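Local atomic coordinates of transcriptional regulator (Enterococcus faecalis, PDB entry 3QFI), a protein that is of unknown function but belongs to the LytR-CpsA-Psr family of transcriptional-regulator-like proteins, built around a mixed beta sheet with helices packed on it. Residues His105-Asp116 and Ala199-Leu208. Numbering follows the deposited sequence.
Sequences HYVSINMKGLKD and AVEANVKTDL
Ser108 and Lys205 face each other as an antiparallel hydrogen-bonded pair, Ser108 N reaching Lys205 O at 2.8 Å and Lys205 N reaching Ser108 O at 2.9 Å. One residue further along, Ile109 and Val204 form a non-hydrogen-bonded pair; there Ile109 CG2 lies 3.7 Å from Val204 CG2, the two side chains running alongside each other. Val204 spreads over two neighbours, because its other methyl, CG1, stands anti to the backbone N (chi1 172°) and meets CG2 of Val107. The hydroxyl of Thr206 donates to Tyr106 O, with OG1 2.9 Å from that oxygen and nearly in line with the carbonyl bond, and OG1 also accepts from Leu208 N in an ST turn. Asp207 OD1 receives Tyr106 N from the syn side, 31° out of the carboxylate plane, while Thr206 CA lies above one face of the tyrosine ring, offset toward its rim. Leu208 CD1 sits centrally over one face of the His105 imidazole, a CH-pi contact 3.5 Å from the ring centroid.

Strand 204-206 is an outermost strand of the six-stranded mixed sheet; 105-109 separates it from 22-28, to which His105, Val107 and Ile109 bond through their backbones. Next to the Ile109-Val204 pair, Asn110 N donates to Asn203 O, and a weak bond joins Asn203 ND2 to Asn110 OD1, the amide planes turned 66° apart. Asn110 immediately precedes helix 111-120, though its side chain does not cap it; Gly113 of that helix packs its CA against Asn203 CB and Val200 CG2. Behind that first turn, Met111 and Leu114 rest on Leu153 of helix 150-156, and Leu208 touches Met213 of helix 210-216.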
loop_
_atom_site.group_PDB
_atom_site.type_symbol
_atom_site.label_atom_id
_atom_site.label_comp_id
_atom_site.label_asym_id
_atom_site.label_seq_id
_atom_site.Cartn_x
_atom_site.Cartn_y
_atom_site.Cartn_z
ATOM N N HIS A 105 4.877 -11.344 -0.829
ATOM C CA HIS A 105 5.988 -10.668 -0.201
ATOM C C HIS A 105 5.545 -9.419 0.549
ATOM O O HIS A 105 4.480 -8.850 0.275
ATOM C CB HIS A 105 7.000 -10.274 -1.270
ATOM C CG HIS A 105 7.597 -11.433 -1.999
ATOM N ND1 HIS A 105 8.461 -12.322 -1.397
ATOM C CD2 HIS A 105 7.484 -11.831 -3.288
ATOM C CE1 HIS A 105 8.856 -13.217 -2.285
ATOM N NE2 HIS A 105 8.279 -12.942 -3.439
ATOM N N TYR A 106 6.375 -8.982 1.487
ATOM C CA TYR A 106 6.072 -7.783 2.246
ATOM C C TYR A 106 7.348 -6.975 2.433
ATOM O O TYR A 106 8.457 -7.482 2.242
ATOM C CB TYR A 106 5.516 -8.145 3.619
ATOM C CG TYR A 106 6.574 -8.526 4.625
ATOM C CD1 TYR A 106 7.095 -9.823 4.679
ATOM C CD2 TYR A 106 7.076 -7.576 5.514
ATOM C CE1 TYR A 106 8.099 -10.157 5.606
ATOM C CE2 TYR A 106 8.069 -7.895 6.432
ATOM C CZ TYR A 106 8.578 -9.175 6.481
ATOM O OH TYR A 106 9.561 -9.458 7.409
ATOM N N VAL A 107 7.177 -5.711 2.801
ATOM C CA VAL A 107 8.299 -4.822 3.071
ATOM C C VAL A 107 7.893 -3.783 4.113
ATOM O O VAL A 107 6.838 -3.170 4.007
ATOM C CB VAL A 107 8.814 -4.112 1.778
ATOM C CG1 VAL A 107 7.672 -3.529 1.025
ATOM C CG2 VAL A 107 9.814 -3.006 2.139
ATOM N N SER A 108 8.725 -3.639 5.145
ATOM C CA SER A 108 8.512 -2.674 6.221
ATOM C C SER A 108 9.619 -1.648 6.107
ATOM O O SER A 108 10.802 -2.009 6.132
ATOM C CB SER A 108 8.618 -3.327 7.601
ATOM O OG SER A 108 7.493 -4.118 7.914
ATOM N N ILE A 109 9.240 -0.378 5.995
ATOM C CA ILE A 109 10.205 0.711 5.872
ATOM C C ILE A 109 9.943 1.764 6.949
ATOM O O ILE A 109 8.791 2.140 7.189
ATOM C CB ILE A 109 10.087 1.402 4.497
ATOM C CG1 ILE A 109 9.682 0.362 3.437
ATOM C CG2 ILE A 109 11.418 2.091 4.144
ATOM C CD1 ILE A 109 9.482 0.920 2.020
ATOM N N ASN A 110 11.016 2.221 7.594
ATOM C CA ASN A 110 10.964 3.264 8.626
ATOM C C ASN A 110 10.913 4.607 7.925
ATOM O O ASN A 110 11.056 4.686 6.712
ATOM C CB ASN A 110 12.245 3.272 9.467
ATOM C CG ASN A 110 12.295 2.162 10.474
ATOM O OD1 ASN A 110 13.306 1.993 11.171
ATOM N ND2 ASN A 110 11.208 1.395 10.574
ATOM N N MET A 111 10.752 5.660 8.711
ATOM C CA MET A 111 10.729 7.003 8.177
ATOM C C MET A 111 12.167 7.420 7.840
ATOM O O MET A 111 12.398 8.241 6.947
ATOM C CB MET A 111 10.077 7.953 9.188
ATOM C CG MET A 111 8.588 7.660 9.419
ATOM S SD MET A 111 7.566 7.673 7.896
ATOM C CE MET A 111 7.530 5.896 7.446
ATOM N N LYS A 112 13.137 6.848 8.552
ATOM C CA LYS A 112 14.554 7.128 8.289
ATOM C C LYS A 112 14.965 6.397 7.016
ATOM O O LYS A 112 15.706 6.930 6.197
ATOM C CB LYS A 112 15.443 6.648 9.446
ATOM C CG LYS A 112 15.547 7.624 10.610
ATOM C CD LYS A 112 16.431 7.079 11.728
ATOM C CE LYS A 112 16.756 8.167 12.742
ATOM N NZ LYS A 112 17.570 9.253 12.124
ATOM N N GLY A 113 14.474 5.173 6.853
ATOM C CA GLY A 113 14.807 4.398 5.669
ATOM C C GLY A 113 14.128 4.956 4.431
ATOM O O GLY A 113 14.710 4.966 3.339
ATOM N N LEU A 114 12.891 5.415 4.592
ATOM C CA LEU A 114 12.178 5.978 3.465
ATOM C C LEU A 114 12.848 7.273 3.052
ATOM O O LEU A 114 12.837 7.644 1.875
ATOM C CB LEU A 114 10.708 6.238 3.803
ATOM C CG LEU A 114 9.962 7.078 2.754
ATOM C CD1 LEU A 114 10.182 6.532 1.347
ATOM C CD2 LEU A 114 8.486 7.105 3.101
ATOM N N LYS A 115 13.440 7.970 4.009
ATOM C CA LYS A 115 14.107 9.211 3.668
ATOM C C LYS A 115 15.413 8.914 2.930
ATOM O O LYS A 115 15.769 9.631 1.999
ATOM C CB LYS A 115 14.362 10.034 4.930
ATOM C CG LYS A 115 15.330 11.173 4.747
ATOM C CD LYS A 115 15.559 11.880 6.078
ATOM C CE LYS A 115 16.895 12.602 6.084
ATOM N NZ LYS A 115 17.034 13.460 4.876
ATOM N N ASP A 116 16.106 7.842 3.321
ATOM C CA ASP A 116 17.363 7.482 2.672
ATOM C C ASP A 116 17.144 6.846 1.299
ATOM O O ASP A 116 18.000 6.937 0.418
ATOM C CB ASP A 116 18.177 6.523 3.547
ATOM C CG ASP A 116 19.599 6.307 3.019
ATOM O OD1 ASP A 116 20.341 7.309 2.883
ATOM O OD2 ASP A 116 19.987 5.142 2.749
ATOM N N ALA A 199 21.982 1.244 1.772
ATOM C CA ALA A 199 22.063 2.203 2.873
ATOM C C ALA A 199 20.694 2.336 3.541
ATOM O O ALA A 199 20.512 3.128 4.473
ATOM C CB ALA A 199 22.517 3.563 2.352
ATOM N N VAL A 200 19.728 1.570 3.048
ATOM C CA VAL A 200 18.396 1.602 3.613
ATOM C C VAL A 200 18.078 0.257 4.263
ATOM O O VAL A 200 16.993 0.071 4.818
ATOM C CB VAL A 200 17.339 1.910 2.534
ATOM C CG1 VAL A 200 17.145 0.706 1.625
ATOM C CG2 VAL A 200 16.030 2.297 3.198
ATOM N N GLU A 201 19.036 -0.669 4.210
ATOM C CA GLU A 201 18.847 -2.007 4.772
ATOM C C GLU A 201 18.693 -2.035 6.283
ATOM O O GLU A 201 17.915 -2.823 6.823
ATOM C CB GLU A 201 20.009 -2.930 4.383
ATOM C CG GLU A 201 20.093 -3.284 2.892
ATOM C CD GLU A 201 18.762 -3.755 2.301
ATOM O OE1 GLU A 201 17.997 -4.463 3.001
ATOM O OE2 GLU A 201 18.491 -3.429 1.122
ATOM N N ALA A 202 19.443 -1.182 6.965
ATOM C CA ALA A 202 19.395 -1.125 8.412
ATOM C C ALA A 202 18.078 -0.546 8.925
ATOM O O ALA A 202 17.896 -0.392 10.132
ATOM C CB ALA A 202 20.553 -0.309 8.924
ATOM N N ASN A 203 17.165 -0.226 8.011
ATOM C CA ASN A 203 15.877 0.344 8.389
ATOM C C ASN A 203 14.741 -0.222 7.536
ATOM O O ASN A 203 13.661 0.372 7.422
ATOM C CB ASN A 203 15.905 1.874 8.255
ATOM C CG ASN A 203 16.881 2.530 9.217
ATOM O OD1 ASN A 203 18.050 2.738 8.894
ATOM N ND2 ASN A 203 16.405 2.844 10.413
ATOM N N VAL A 204 14.991 -1.379 6.941
ATOM C CA VAL A 204 14.000 -2.041 6.105
ATOM C C VAL A 204 13.965 -3.544 6.381
ATOM O O VAL A 204 15.009 -4.186 6.495
ATOM C CB VAL A 204 14.307 -1.823 4.602
ATOM C CG1 VAL A 204 13.384 -2.677 3.757
ATOM C CG2 VAL A 204 14.147 -0.367 4.248
ATOM N N LYS A 205 12.759 -4.089 6.500
ATOM C CA LYS A 205 12.585 -5.512 6.716
ATOM C C LYS A 205 11.832 -6.081 5.514
ATOM O O LYS A 205 10.897 -5.469 5.015
ATOM C CB LYS A 205 11.785 -5.777 7.989
ATOM C CG LYS A 205 12.502 -5.480 9.293
ATOM C CD LYS A 205 11.621 -5.920 10.466
ATOM C CE LYS A 205 12.231 -5.582 11.818
ATOM N NZ LYS A 205 12.584 -4.144 11.895
ATOM N N THR A 206 12.238 -7.257 5.053
ATOM C CA THR A 206 11.591 -7.879 3.913
ATOM C C THR A 206 12.001 -9.337 3.782
ATOM O O THR A 206 13.089 -9.719 4.200
ATOM C CB THR A 206 11.961 -7.140 2.605
ATOM O OG1 THR A 206 11.283 -7.745 1.498
ATOM C CG2 THR A 206 13.459 -7.207 2.365
ATOM N N ASP A 207 11.118 -10.150 3.209
ATOM C CA ASP A 207 11.390 -11.567 2.986
ATOM C C ASP A 207 11.822 -11.711 1.535
ATOM O O ASP A 207 11.882 -12.813 0.996
ATOM C CB ASP A 207 10.129 -12.393 3.229
ATOM C CG ASP A 207 8.948 -11.916 2.394
ATOM O OD1 ASP A 207 9.071 -10.847 1.746
ATOM O OD2 ASP A 207 7.900 -12.608 2.391
ATOM N N LEU A 208 12.107 -10.567 0.919
ATOM C CA LEU A 208 12.533 -10.479 -0.472
ATOM C C LEU A 208 14.058 -10.479 -0.534
ATOM O O LEU A 208 14.712 -9.593 0.020
ATOM C CB LEU A 208 11.981 -9.191 -1.081
ATOM C CG LEU A 208 11.771 -9.114 -2.594
ATOM C CD1 LEU A 208 10.878 -10.258 -3.073
ATOM C CD2 LEU A 208 11.134 -7.777 -2.927
HETATM O O HOH W 1 11.031 -1.379 10.517
#